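Local coordinates for cytoplasmic protein (Cryptococcus neoformans var. grubii serotype A, PDB 7LPO) that probably hydrolyses steryl beta-glucosides, as a sterylglucosidase of glycoside hydrolase family 5, at residues H463-A471 and A485-M496; F689-D699 and V756-E767. One frame throughout, in Å; residues are numbered along the deposited sequence. Where two conformers were deposited one is given.

Interaction 1: residues H463-A471 and A485-M496; sequences HWNWFNADA and AVRIGEGPIRKM
Phe-467 to Ala-469 pair with Val-486 to Ile-488 as a two-stranded antiparallel sheet, and the second strand turns at Gly-489, the N-cap residue, into a helix that packs back under the first. Backbone bonds come first: Asn-468 and Arg-487 form the hydrogen-bonded pair, with Arg-487 N to Asn-468 O at 2.8 Å, while Gly-489 N to Trp-466 O and Asp-470 N to Ala-485 O extend the pairing at either end.

Among the apolar contacts, Ile-488 CD1 lies 3.4 Å from Phe-467 CB and also touches CZ3 of Trp-466, whose side chain runs alongside in the same direction. On the face that carries Asn-468, Ile-493 divides its branches: CD1 reaches Trp-466 O, and CG2 meets Asn-468 CB as well as Trp-464 CH2. One turn on, the bent Met-496 chain brings SD within 3.4 Å of Asp-470 CA. The Asp-470 carboxylate turns elsewhere, to the Tyr-479 hydroxyl and the N-H of Gly-473.

The polar side-chain contact is Trp-464 with Glu-490. With its CG anti to the backbone N (chi1 177°), the indole extends to the start of the helix, and Lys-551 and Ala-552 of helix 547-559 touch it as well. NE1 gives its hydrogen to the syn lone pair of Glu-490 OE2 at 2.8 Å, nearly in the indole plane; a water donates to the same OE2 at 2.6 Å.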
loop_
_atom_site.group_PDB
_atom_site.type_symbol
_atom_site.label_atom_id
_atom_site.label_comp_id
_atom_site.label_asym_id
_atom_site.label_seq_id
_atom_site.Cartn_x
_atom_site.Cartn_y
_atom_site.Cartn_z
ATOM N N HIS A 463 7.018 -0.001 -18.523
ATOM C CA HIS A 463 6.621 0.087 -19.923
ATOM C C HIS A 463 5.169 -0.362 -20.005
ATOM O O HIS A 463 4.773 -1.332 -19.352
ATOM C CB HIS A 463 7.520 -0.791 -20.805
ATOM C CG HIS A 463 7.334 -0.568 -22.272
ATOM N ND1 HIS A 463 8.170 0.238 -23.015
ATOM C CD2 HIS A 463 6.415 -1.057 -23.139
ATOM C CE1 HIS A 463 7.764 0.247 -24.273
ATOM N NE2 HIS A 463 6.703 -0.533 -24.375
ATOM N N TRP A 464 4.377 0.351 -20.794
ATOM C CA TRP A 464 3.025 -0.096 -21.116
ATOM C C TRP A 464 3.165 -1.037 -22.303
ATOM O O TRP A 464 3.375 -0.594 -23.434
ATOM C CB TRP A 464 2.107 1.065 -21.447
ATOM C CG TRP A 464 0.743 0.607 -21.849
ATOM C CD1 TRP A 464 0.121 0.846 -23.034
ATOM C CD2 TRP A 464 -0.167 -0.192 -21.074
ATOM N NE1 TRP A 464 -1.126 0.262 -23.046
ATOM C CE2 TRP A 464 -1.327 -0.382 -21.857
ATOM C CE3 TRP A 464 -0.111 -0.764 -19.798
ATOM C CZ2 TRP A 464 -2.426 -1.106 -21.405
ATOM C CZ3 TRP A 464 -1.204 -1.486 -19.344
ATOM C CH2 TRP A 464 -2.345 -1.654 -20.147
ATOM N N ASN A 465 3.078 -2.340 -22.048
ATOM C CA ASN A 465 3.303 -3.341 -23.079
ATOM C C ASN A 465 2.056 -3.603 -23.909
ATOM O O ASN A 465 0.929 -3.445 -23.436
ATOM C CB ASN A 465 3.764 -4.642 -22.434
ATOM C CG ASN A 465 5.052 -4.469 -21.673
ATOM O OD1 ASN A 465 5.080 -4.403 -20.435
ATOM N ND2 ASN A 465 6.136 -4.373 -22.414
ATOM N N TRP A 466 2.271 -4.025 -25.157
ATOM C CA TRP A 466 1.185 -4.439 -26.037
ATOM C C TRP A 466 0.655 -5.816 -25.672
ATOM O O TRP A 466 -0.306 -6.284 -26.292
ATOM C CB TRP A 466 1.644 -4.421 -27.505
ATOM C CG TRP A 466 2.922 -5.160 -27.767
ATOM C CD1 TRP A 466 4.178 -4.636 -27.783
ATOM C CD2 TRP A 466 3.068 -6.556 -28.059
ATOM N NE1 TRP A 466 5.104 -5.620 -28.051
ATOM C CE2 TRP A 466 4.444 -6.807 -28.227
ATOM C CE3 TRP A 466 2.169 -7.617 -28.195
ATOM C CZ2 TRP A 466 4.944 -8.075 -28.508
ATOM C CZ3 TRP A 466 2.664 -8.874 -28.480
ATOM C CH2 TRP A 466 4.041 -9.096 -28.628
ATOM N N PHE A 467 1.274 -6.467 -24.691
ATOM C CA PHE A 467 0.815 -7.723 -24.124
ATOM C C PHE A 467 0.766 -7.584 -22.609
ATOM O O PHE A 467 1.336 -6.657 -22.030
ATOM C CB PHE A 467 1.754 -8.875 -24.482
ATOM C CG PHE A 467 3.141 -8.690 -23.949
ATOM C CD1 PHE A 467 4.068 -7.946 -24.654
ATOM C CD2 PHE A 467 3.508 -9.224 -22.724
ATOM C CE1 PHE A 467 5.348 -7.748 -24.166
ATOM C CE2 PHE A 467 4.781 -9.028 -22.226
ATOM C CZ PHE A 467 5.705 -8.287 -22.953
ATOM N N ASN A 468 0.084 -8.519 -21.967
ATOM C CA ASN A 468 0.079 -8.602 -20.512
ATOM C C ASN A 468 -0.339 -10.020 -20.165
ATOM O O ASN A 468 -0.589 -10.841 -21.052
ATOM C CB ASN A 468 -0.832 -7.543 -19.875
ATOM C CG ASN A 468 -0.401 -7.175 -18.458
ATOM O OD1 ASN A 468 0.012 -8.037 -17.676
ATOM N ND2 ASN A 468 -0.492 -5.889 -18.124
ATOM N N ALA A 469 -0.401 -10.315 -18.872
ATOM C CA ALA A 469 -0.706 -11.667 -18.437
ATOM C C ALA A 469 -1.441 -11.624 -17.110
ATOM O O ALA A 469 -1.240 -10.716 -16.294
ATOM C CB ALA A 469 0.565 -12.511 -18.310
ATOM N N ASP A 470 -2.287 -12.631 -16.902
ATOM C CA ASP A 470 -3.150 -12.701 -15.729
ATOM C C ASP A 470 -2.354 -13.278 -14.564
ATOM O O ASP A 470 -2.356 -14.488 -14.322
ATOM C CB ASP A 470 -4.378 -13.546 -16.037
ATOM C CG ASP A 470 -5.252 -13.772 -14.816
ATOM O OD1 ASP A 470 -5.043 -13.095 -13.781
ATOM O OD2 ASP A 470 -6.150 -14.629 -14.898
ATOM N N ALA A 471 -1.703 -12.389 -13.804
ATOM C CA ALA A 471 -0.778 -12.835 -12.763
ATOM C C ALA A 471 -1.501 -13.509 -11.600
ATOM O O ALA A 471 -0.974 -14.453 -10.997
ATOM C CB ALA A 471 0.049 -11.652 -12.255
ATOM N N ALA A 485 -2.275 -17.666 -19.981
ATOM C CA ALA A 485 -2.589 -16.479 -19.200
ATOM C C ALA A 485 -2.320 -15.190 -19.968
ATOM O O ALA A 485 -2.638 -14.109 -19.466
ATOM C CB ALA A 485 -1.779 -16.466 -17.899
ATOM N N VAL A 486 -1.750 -15.282 -21.164
ATOM C CA VAL A 486 -1.309 -14.105 -21.902
ATOM C C VAL A 486 -2.474 -13.479 -22.663
ATOM O O VAL A 486 -3.347 -14.175 -23.202
ATOM C CB VAL A 486 -0.162 -14.484 -22.854
ATOM C CG1 VAL A 486 0.231 -13.298 -23.728
ATOM C CG2 VAL A 486 1.039 -14.990 -22.065
ATOM N N ARG A 487 -2.482 -12.147 -22.717
ATOM C CA ARG A 487 -3.462 -11.411 -23.501
ATOM C C ARG A 487 -2.755 -10.372 -24.353
ATOM O O ARG A 487 -1.706 -9.840 -23.974
ATOM C CB ARG A 487 -4.497 -10.716 -22.626
ATOM C CG ARG A 487 -5.191 -11.631 -21.661
ATOM C CD ARG A 487 -6.200 -12.556 -22.364
ATOM N NE ARG A 487 -6.936 -13.288 -21.342
ATOM C CZ ARG A 487 -6.470 -14.365 -20.722
ATOM N NH1 ARG A 487 -5.283 -14.857 -21.054
ATOM N NH2 ARG A 487 -7.195 -14.955 -19.784
ATOM N N ILE A 488 -3.346 -10.096 -25.515
ATOM C CA ILE A 488 -2.790 -9.186 -26.506
ATOM C C ILE A 488 -3.822 -8.115 -26.805
ATOM O O ILE A 488 -5.005 -8.417 -26.977
ATOM C CB ILE A 488 -2.412 -9.942 -27.798
ATOM C CG1 ILE A 488 -1.323 -10.975 -27.518
ATOM C CG2 ILE A 488 -1.987 -8.970 -28.888
ATOM C CD1 ILE A 488 -0.172 -10.451 -26.748
ATOM N N GLY A 489 -3.382 -6.871 -26.865
ATOM C CA GLY A 489 -4.269 -5.803 -27.298
ATOM C C GLY A 489 -4.975 -5.124 -26.145
ATOM O O GLY A 489 -5.204 -5.703 -25.086
ATOM N N GLU A 490 -5.337 -3.858 -26.371
ATOM C CA GLU A 490 -5.926 -3.046 -25.312
ATOM C C GLU A 490 -7.175 -3.706 -24.747
ATOM O O GLU A 490 -7.325 -3.827 -23.527
ATOM C CB GLU A 490 -6.266 -1.653 -25.842
ATOM C CG GLU A 490 -5.063 -0.793 -26.181
ATOM C CD GLU A 490 -4.410 -0.172 -24.950
ATOM O OE1 GLU A 490 -5.140 0.322 -24.056
ATOM O OE2 GLU A 490 -3.161 -0.175 -24.892
ATOM N N GLY A 491 -8.089 -4.121 -25.620
ATOM C CA GLY A 491 -9.348 -4.697 -25.208
ATOM C C GLY A 491 -9.164 -5.900 -24.306
ATOM O O GLY A 491 -9.588 -5.904 -23.142
ATOM N N PRO A 492 -8.530 -6.951 -24.833
ATOM C CA PRO A 492 -8.317 -8.152 -24.011
ATOM C C PRO A 492 -7.499 -7.892 -22.758
ATOM O O PRO A 492 -7.722 -8.554 -21.737
ATOM C CB PRO A 492 -7.604 -9.120 -24.972
ATOM C CG PRO A 492 -8.029 -8.671 -26.373
ATOM C CD PRO A 492 -8.237 -7.174 -26.267
ATOM N N ILE A 493 -6.548 -6.960 -22.800
ATOM C CA ILE A 493 -5.748 -6.684 -21.612
ATOM C C ILE A 493 -6.609 -6.033 -20.541
ATOM O O ILE A 493 -6.583 -6.431 -19.373
ATOM C CB ILE A 493 -4.532 -5.811 -21.969
ATOM C CG1 ILE A 493 -3.518 -6.623 -22.788
ATOM C CG2 ILE A 493 -3.880 -5.267 -20.701
ATOM C CD1 ILE A 493 -2.393 -5.791 -23.409
ATOM N N ARG A 494 -7.406 -5.038 -20.931
ATOM C CA ARG A 494 -8.262 -4.346 -19.972
ATOM C C ARG A 494 -9.259 -5.304 -19.334
ATOM O O ARG A 494 -9.459 -5.288 -18.113
ATOM C CB ARG A 494 -8.989 -3.199 -20.671
ATOM C CG ARG A 494 -8.073 -2.037 -21.014
ATOM C CD ARG A 494 -8.697 -1.098 -22.019
ATOM N NE ARG A 494 -9.886 -0.431 -21.497
ATOM C CZ ARG A 494 -9.887 0.760 -20.902
ATOM N NH1 ARG A 494 -8.751 1.437 -20.739
ATOM N NH2 ARG A 494 -11.033 1.285 -20.480
ATOM N N LYS A 495 -9.897 -6.145 -20.150
ATOM C CA LYS A 495 -10.876 -7.086 -19.615
ATOM C C LYS A 495 -10.221 -8.060 -18.651
ATOM O O LYS A 495 -10.810 -8.433 -17.631
ATOM C CB LYS A 495 -11.548 -7.835 -20.763
ATOM C CG LYS A 495 -12.662 -8.779 -20.337
ATOM C CD LYS A 495 -13.358 -9.380 -21.562
ATOM C CE LYS A 495 -14.466 -10.359 -21.173
ATOM N NZ LYS A 495 -14.362 -11.647 -21.937
ATOM N N MET A 496 -8.992 -8.474 -18.953
ATOM C CA MET A 496 -8.292 -9.418 -18.095
ATOM C C MET A 496 -7.968 -8.798 -16.741
ATOM O O MET A 496 -8.189 -9.427 -15.698
ATOM C CB MET A 496 -7.026 -9.896 -18.804
ATOM C CG MET A 496 -6.252 -10.941 -18.052
ATOM S SD MET A 496 -4.985 -10.156 -17.065
ATOM C CE MET A 496 -3.813 -9.689 -18.342
HETATM O O HOH W 1 -1.852 -2.406 -25.137
#

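Interaction 2: residues F689-D699 and V756-E767; sequences FKYAVRVRADD and VPGTGEEVYTIE
Val-695 faces Glu-762 near one end of an antiparallel pairing between strands 689-696 and 761-767, part of the C-terminal beta domain of this family 5 glycoside hydrolase. Its N and O both bond to Glu-762, the N-H reaching Glu-762 O at 2.9 Å. Tyr-691 with Ile-766 and Val-693 with Tyr-764 repeat this two-bond pattern, and beyond the strands Ala-697 N bonds to Gly-760 O.

Followed outward, Val-695 CB sits 3.8 Å from Glu-762 O. CG1 is anti to the backbone N (chi1 -172°), which directs it to Pro-757 CD at 3.8 Å and to Val-756 CG1. The other methyl, CG2, lies over the face of the Tyr-764 ring, 4.1 Å from its centroid and 21° off the normal, a CH-pi contact. The ring is also stacked with His-740, and its hydroxyl bonds to Pro-755 O.

The face carrying Arg-694 is more polar. There the guanidinium takes Val-763 CG2 over one face, and its NH1 makes a rather long salt bridge of 3.4 Å to Glu-761 OE1; NE is paired with Glu-678. At the turn from Arg-696 to Asp-699, Asp-699 OD2 accepts from both N and NE of Arg-696. A water links Ala-697 O with Pro-757 O.

In the four-stranded antiparallel sheet these are the two inner strands, flanked by 676-682 and 734-738. Tyr-691, Val-693, Tyr-764 and Ile-766 face strands 707-710 and 749-753, touching Ile-709, Leu-750 and Trp-752.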
loop_
_atom_site.group_PDB
_atom_site.type_symbol
_atom_site.label_atom_id
_atom_site.label_comp_id
_atom_site.label_asym_id
_atom_site.label_seq_id
_atom_site.Cartn_x
_atom_site.Cartn_y
_atom_site.Cartn_z
ATOM N N PHE A 689 -20.030 8.095 -20.484
ATOM C CA PHE A 689 -20.122 7.537 -19.146
ATOM C C PHE A 689 -21.484 6.881 -19.016
ATOM O O PHE A 689 -22.496 7.482 -19.384
ATOM C CB PHE A 689 -19.955 8.630 -18.095
ATOM C CG PHE A 689 -20.230 8.188 -16.695
ATOM C CD1 PHE A 689 -19.389 7.299 -16.052
ATOM C CD2 PHE A 689 -21.300 8.700 -16.000
ATOM C CE1 PHE A 689 -19.627 6.922 -14.755
ATOM C CE2 PHE A 689 -21.543 8.317 -14.699
ATOM C CZ PHE A 689 -20.704 7.432 -14.080
ATOM N N LYS A 690 -21.510 5.657 -18.499
ATOM C CA LYS A 690 -22.754 4.929 -18.299
ATOM C C LYS A 690 -22.724 4.264 -16.932
ATOM O O LYS A 690 -21.788 3.526 -16.612
ATOM C CB LYS A 690 -22.965 3.881 -19.397
ATOM C CG LYS A 690 -24.198 3.016 -19.181
ATOM C CD LYS A 690 -24.640 2.356 -20.473
ATOM C CE LYS A 690 -26.010 1.697 -20.311
ATOM N NZ LYS A 690 -26.057 0.325 -20.904
ATOM N N TYR A 691 -23.746 4.538 -16.128
ATOM C CA TYR A 691 -23.867 4.002 -14.779
ATOM C C TYR A 691 -25.200 3.279 -14.662
ATOM O O TYR A 691 -26.254 3.869 -14.931
ATOM C CB TYR A 691 -23.767 5.126 -13.753
ATOM C CG TYR A 691 -23.908 4.673 -12.326
ATOM C CD1 TYR A 691 -23.337 3.480 -11.891
ATOM C CD2 TYR A 691 -24.606 5.433 -11.407
ATOM C CE1 TYR A 691 -23.463 3.065 -10.593
ATOM C CE2 TYR A 691 -24.724 5.028 -10.093
ATOM C CZ TYR A 691 -24.151 3.849 -9.694
ATOM O OH TYR A 691 -24.266 3.456 -8.383
ATOM N N ALA A 692 -25.152 2.011 -14.250
ATOM C CA ALA A 692 -26.335 1.196 -14.001
ATOM C C ALA A 692 -26.423 0.866 -12.517
ATOM O O ALA A 692 -25.428 0.454 -11.909
ATOM C CB ALA A 692 -26.290 -0.097 -14.816
ATOM N N VAL A 693 -27.614 1.019 -11.946
ATOM C CA VAL A 693 -27.836 0.806 -10.521
ATOM C C VAL A 693 -29.037 -0.114 -10.326
ATOM O O VAL A 693 -30.064 0.028 -10.997
ATOM C CB VAL A 693 -28.039 2.148 -9.784
ATOM C CG1 VAL A 693 -29.028 3.010 -10.533
ATOM C CG2 VAL A 693 -28.492 1.920 -8.348
ATOM N N ARG A 694 -28.899 -1.068 -9.412
ATOM C CA ARG A 694 -29.987 -1.961 -9.038
ATOM C C ARG A 694 -30.755 -1.319 -7.892
ATOM O O ARG A 694 -30.186 -1.080 -6.819
ATOM C CB ARG A 694 -29.440 -3.329 -8.632
ATOM C CG ARG A 694 -30.499 -4.376 -8.315
ATOM C CD ARG A 694 -29.906 -5.784 -8.294
ATOM N NE ARG A 694 -29.378 -6.171 -9.602
ATOM C CZ ARG A 694 -30.110 -6.682 -10.591
ATOM N NH1 ARG A 694 -31.407 -6.887 -10.435
ATOM N NH2 ARG A 694 -29.539 -6.994 -11.743
ATOM N N VAL A 695 -32.035 -1.032 -8.123
ATOM C CA VAL A 695 -32.885 -0.319 -7.174
ATOM C C VAL A 695 -34.009 -1.256 -6.749
ATOM O O VAL A 695 -34.732 -1.791 -7.596
ATOM C CB VAL A 695 -33.460 0.976 -7.783
ATOM C CG1 VAL A 695 -34.181 1.811 -6.716
ATOM C CG2 VAL A 695 -32.363 1.812 -8.441
ATOM N N ARG A 696 -34.155 -1.455 -5.445
ATOM C CA ARG A 696 -35.164 -2.344 -4.890
ATOM C C ARG A 696 -36.374 -1.549 -4.408
ATOM O O ARG A 696 -36.319 -0.331 -4.218
ATOM C CB ARG A 696 -34.587 -3.164 -3.730
ATOM C CG ARG A 696 -33.431 -4.082 -4.120
ATOM C CD ARG A 696 -32.394 -4.190 -2.998
ATOM N NE ARG A 696 -31.771 -2.907 -2.659
ATOM C CZ ARG A 696 -30.716 -2.773 -1.855
ATOM N NH1 ARG A 696 -30.154 -3.846 -1.310
ATOM N NH2 ARG A 696 -30.221 -1.570 -1.595
ATOM N N ALA A 697 -37.473 -2.270 -4.187
ATOM C CA ALA A 697 -38.718 -1.624 -3.795
ATOM C C ALA A 697 -38.664 -1.053 -2.385
ATOM O O ALA A 697 -39.443 -0.145 -2.070
ATOM C CB ALA A 697 -39.875 -2.615 -3.909
ATOM N N ASP A 698 -37.763 -1.543 -1.534
ATOM C CA ASP A 698 -37.655 -1.050 -0.169
ATOM C C ASP A 698 -36.524 -0.042 0.011
ATOM O O ASP A 698 -36.238 0.354 1.146
ATOM C CB ASP A 698 -37.478 -2.216 0.809
ATOM C CG ASP A 698 -36.357 -3.162 0.410
ATOM O OD1 ASP A 698 -35.638 -2.870 -0.570
ATOM O OD2 ASP A 698 -36.197 -4.203 1.081
ATOM N N ASP A 699 -35.889 0.394 -1.074
ATOM C CA ASP A 699 -34.868 1.427 -0.967
ATOM C C ASP A 699 -35.508 2.780 -0.681
ATOM O O ASP A 699 -36.656 3.040 -1.046
ATOM C CB ASP A 699 -34.040 1.499 -2.250
ATOM C CG ASP A 699 -32.949 0.443 -2.291
ATOM O OD1 ASP A 699 -32.327 0.203 -1.232
ATOM O OD2 ASP A 699 -32.719 -0.151 -3.367
ATOM N N VAL A 756 -38.300 4.524 -6.509
ATOM C CA VAL A 756 -37.970 3.103 -6.477
ATOM C C VAL A 756 -39.107 2.346 -7.153
ATOM O O VAL A 756 -40.209 2.896 -7.314
ATOM C CB VAL A 756 -37.727 2.609 -5.042
ATOM C CG1 VAL A 756 -36.811 3.583 -4.311
ATOM C CG2 VAL A 756 -39.039 2.432 -4.300
ATOM N N PRO A 757 -38.888 1.105 -7.585
ATOM C CA PRO A 757 -39.993 0.323 -8.151
ATOM C C PRO A 757 -41.034 -0.009 -7.094
ATOM O O PRO A 757 -40.726 -0.196 -5.915
ATOM C CB PRO A 757 -39.313 -0.950 -8.677
ATOM C CG PRO A 757 -37.837 -0.634 -8.713
ATOM C CD PRO A 757 -37.602 0.390 -7.638
ATOM N N GLY A 758 -42.292 -0.075 -7.531
ATOM C CA GLY A 758 -43.349 -0.482 -6.625
ATOM C C GLY A 758 -43.200 -1.905 -6.134
ATOM O O GLY A 758 -43.735 -2.249 -5.074
ATOM N N THR A 759 -42.474 -2.736 -6.873
ATOM C CA THR A 759 -42.300 -4.132 -6.513
ATOM C C THR A 759 -40.970 -4.625 -7.061
ATOM O O THR A 759 -40.568 -4.255 -8.165
ATOM C CB THR A 759 -43.441 -4.995 -7.067
ATOM O OG1 THR A 759 -43.158 -6.377 -6.822
ATOM C CG2 THR A 759 -43.613 -4.775 -8.567
ATOM N N GLY A 760 -40.302 -5.462 -6.280
ATOM C CA GLY A 760 -39.131 -6.169 -6.758
ATOM C C GLY A 760 -37.896 -5.314 -6.906
ATOM O O GLY A 760 -37.578 -4.522 -6.018
ATOM N N GLU A 761 -37.188 -5.476 -8.022
ATOM C CA GLU A 761 -35.980 -4.710 -8.270
ATOM C C GLU A 761 -35.854 -4.470 -9.763
ATOM O O GLU A 761 -36.343 -5.256 -10.579
ATOM C CB GLU A 761 -34.727 -5.411 -7.729
ATOM C CG GLU A 761 -34.727 -6.920 -7.865
ATOM C CD GLU A 761 -33.605 -7.571 -7.067
ATOM O OE1 GLU A 761 -32.811 -8.331 -7.668
ATOM O OE2 GLU A 761 -33.514 -7.315 -5.842
ATOM N N GLU A 762 -35.183 -3.377 -10.108
ATOM C CA GLU A 762 -35.096 -2.903 -11.477
ATOM C C GLU A 762 -33.790 -2.141 -11.627
ATOM O O GLU A 762 -33.339 -1.482 -10.686
ATOM C CB GLU A 762 -36.296 -2.014 -11.811
ATOM C CG GLU A 762 -36.580 -1.831 -13.286
ATOM C CD GLU A 762 -37.893 -1.099 -13.511
ATOM O OE1 GLU A 762 -38.832 -1.306 -12.706
ATOM O OE2 GLU A 762 -37.984 -0.314 -14.478
ATOM N N VAL A 763 -33.176 -2.253 -12.797
ATOM C CA VAL A 763 -31.933 -1.557 -13.093
ATOM C C VAL A 763 -32.262 -0.262 -13.825
ATOM O O VAL A 763 -32.802 -0.283 -14.938
ATOM C CB VAL A 763 -30.982 -2.430 -13.927
ATOM C CG1 VAL A 763 -29.734 -1.624 -14.300
ATOM C CG2 VAL A 763 -30.619 -3.696 -13.176
ATOM N N TYR A 764 -31.927 0.862 -13.207
ATOM C CA TYR A 764 -31.959 2.160 -13.858
ATOM C C TYR A 764 -30.582 2.469 -14.445
ATOM O O TYR A 764 -29.562 1.936 -14.004
ATOM C CB TYR A 764 -32.348 3.249 -12.863
ATOM C CG TYR A 764 -33.672 3.068 -12.164
ATOM C CD1 TYR A 764 -34.535 2.038 -12.496
ATOM C CD2 TYR A 764 -34.066 3.955 -11.174
ATOM C CE1 TYR A 764 -35.753 1.895 -11.854
ATOM C CE2 TYR A 764 -35.263 3.818 -10.529
ATOM C CZ TYR A 764 -36.105 2.789 -10.866
ATOM O OH TYR A 764 -37.305 2.675 -10.206
ATOM N N THR A 765 -30.559 3.340 -15.450
ATOM C CA THR A 765 -29.309 3.712 -16.096
ATOM C C THR A 765 -29.267 5.214 -16.326
ATOM O O THR A 765 -30.297 5.869 -16.511
ATOM C CB THR A 765 -29.107 2.997 -17.448
ATOM O OG1 THR A 765 -30.119 3.417 -18.382
ATOM C CG2 THR A 765 -29.157 1.488 -17.272
ATOM N N ILE A 766 -28.051 5.749 -16.339
ATOM C CA ILE A 766 -27.803 7.149 -16.656
ATOM C C ILE A 766 -26.566 7.198 -17.537
ATOM O O ILE A 766 -25.567 6.531 -17.246
ATOM C CB ILE A 766 -27.623 8.012 -15.388
ATOM C CG1 ILE A 766 -27.602 9.491 -15.769
ATOM C CG2 ILE A 766 -26.362 7.634 -14.628
ATOM C CD1 ILE A 766 -27.931 10.423 -14.616
ATOM N N GLU A 767 -26.638 7.972 -18.618
ATOM C CA GLU A 767 -25.538 8.119 -19.558
ATOM C C GLU A 767 -25.194 9.593 -19.714
ATOM O O GLU A 767 -26.084 10.447 -19.776
ATOM C CB GLU A 767 -25.890 7.506 -20.909
ATOM C CG GLU A 767 -26.329 6.058 -20.808
ATOM C CD GLU A 767 -27.101 5.591 -22.023
ATOM O OE1 GLU A 767 -26.454 5.308 -23.054
ATOM O OE2 GLU A 767 -28.352 5.507 -21.945
HETATM O O HOH W 2 -41.801 0.798 -3.562
#

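Overall arrangement
From the N terminus, the chain passes through most of the strands and helices of the catalytic part before interaction 1 closes a short loop, with 13 residues between its segments, among them the remainder of helix 471-475, which starts at the end of the first. Helix 490-512 then carries the chain onward, and helix 547-559 returns to the side of interaction 1. Interaction 2 opens only at residue 689; the 56 residues between its segments hold strands 707-710, 734-738, 742-746 and 749-753, so this larger loop brings together two central strands of the C-terminal domain. The loops follow in series, neither nesting nor crossing. Their centres lie 33 Å apart and their nearest atoms about 11 Å, without touching.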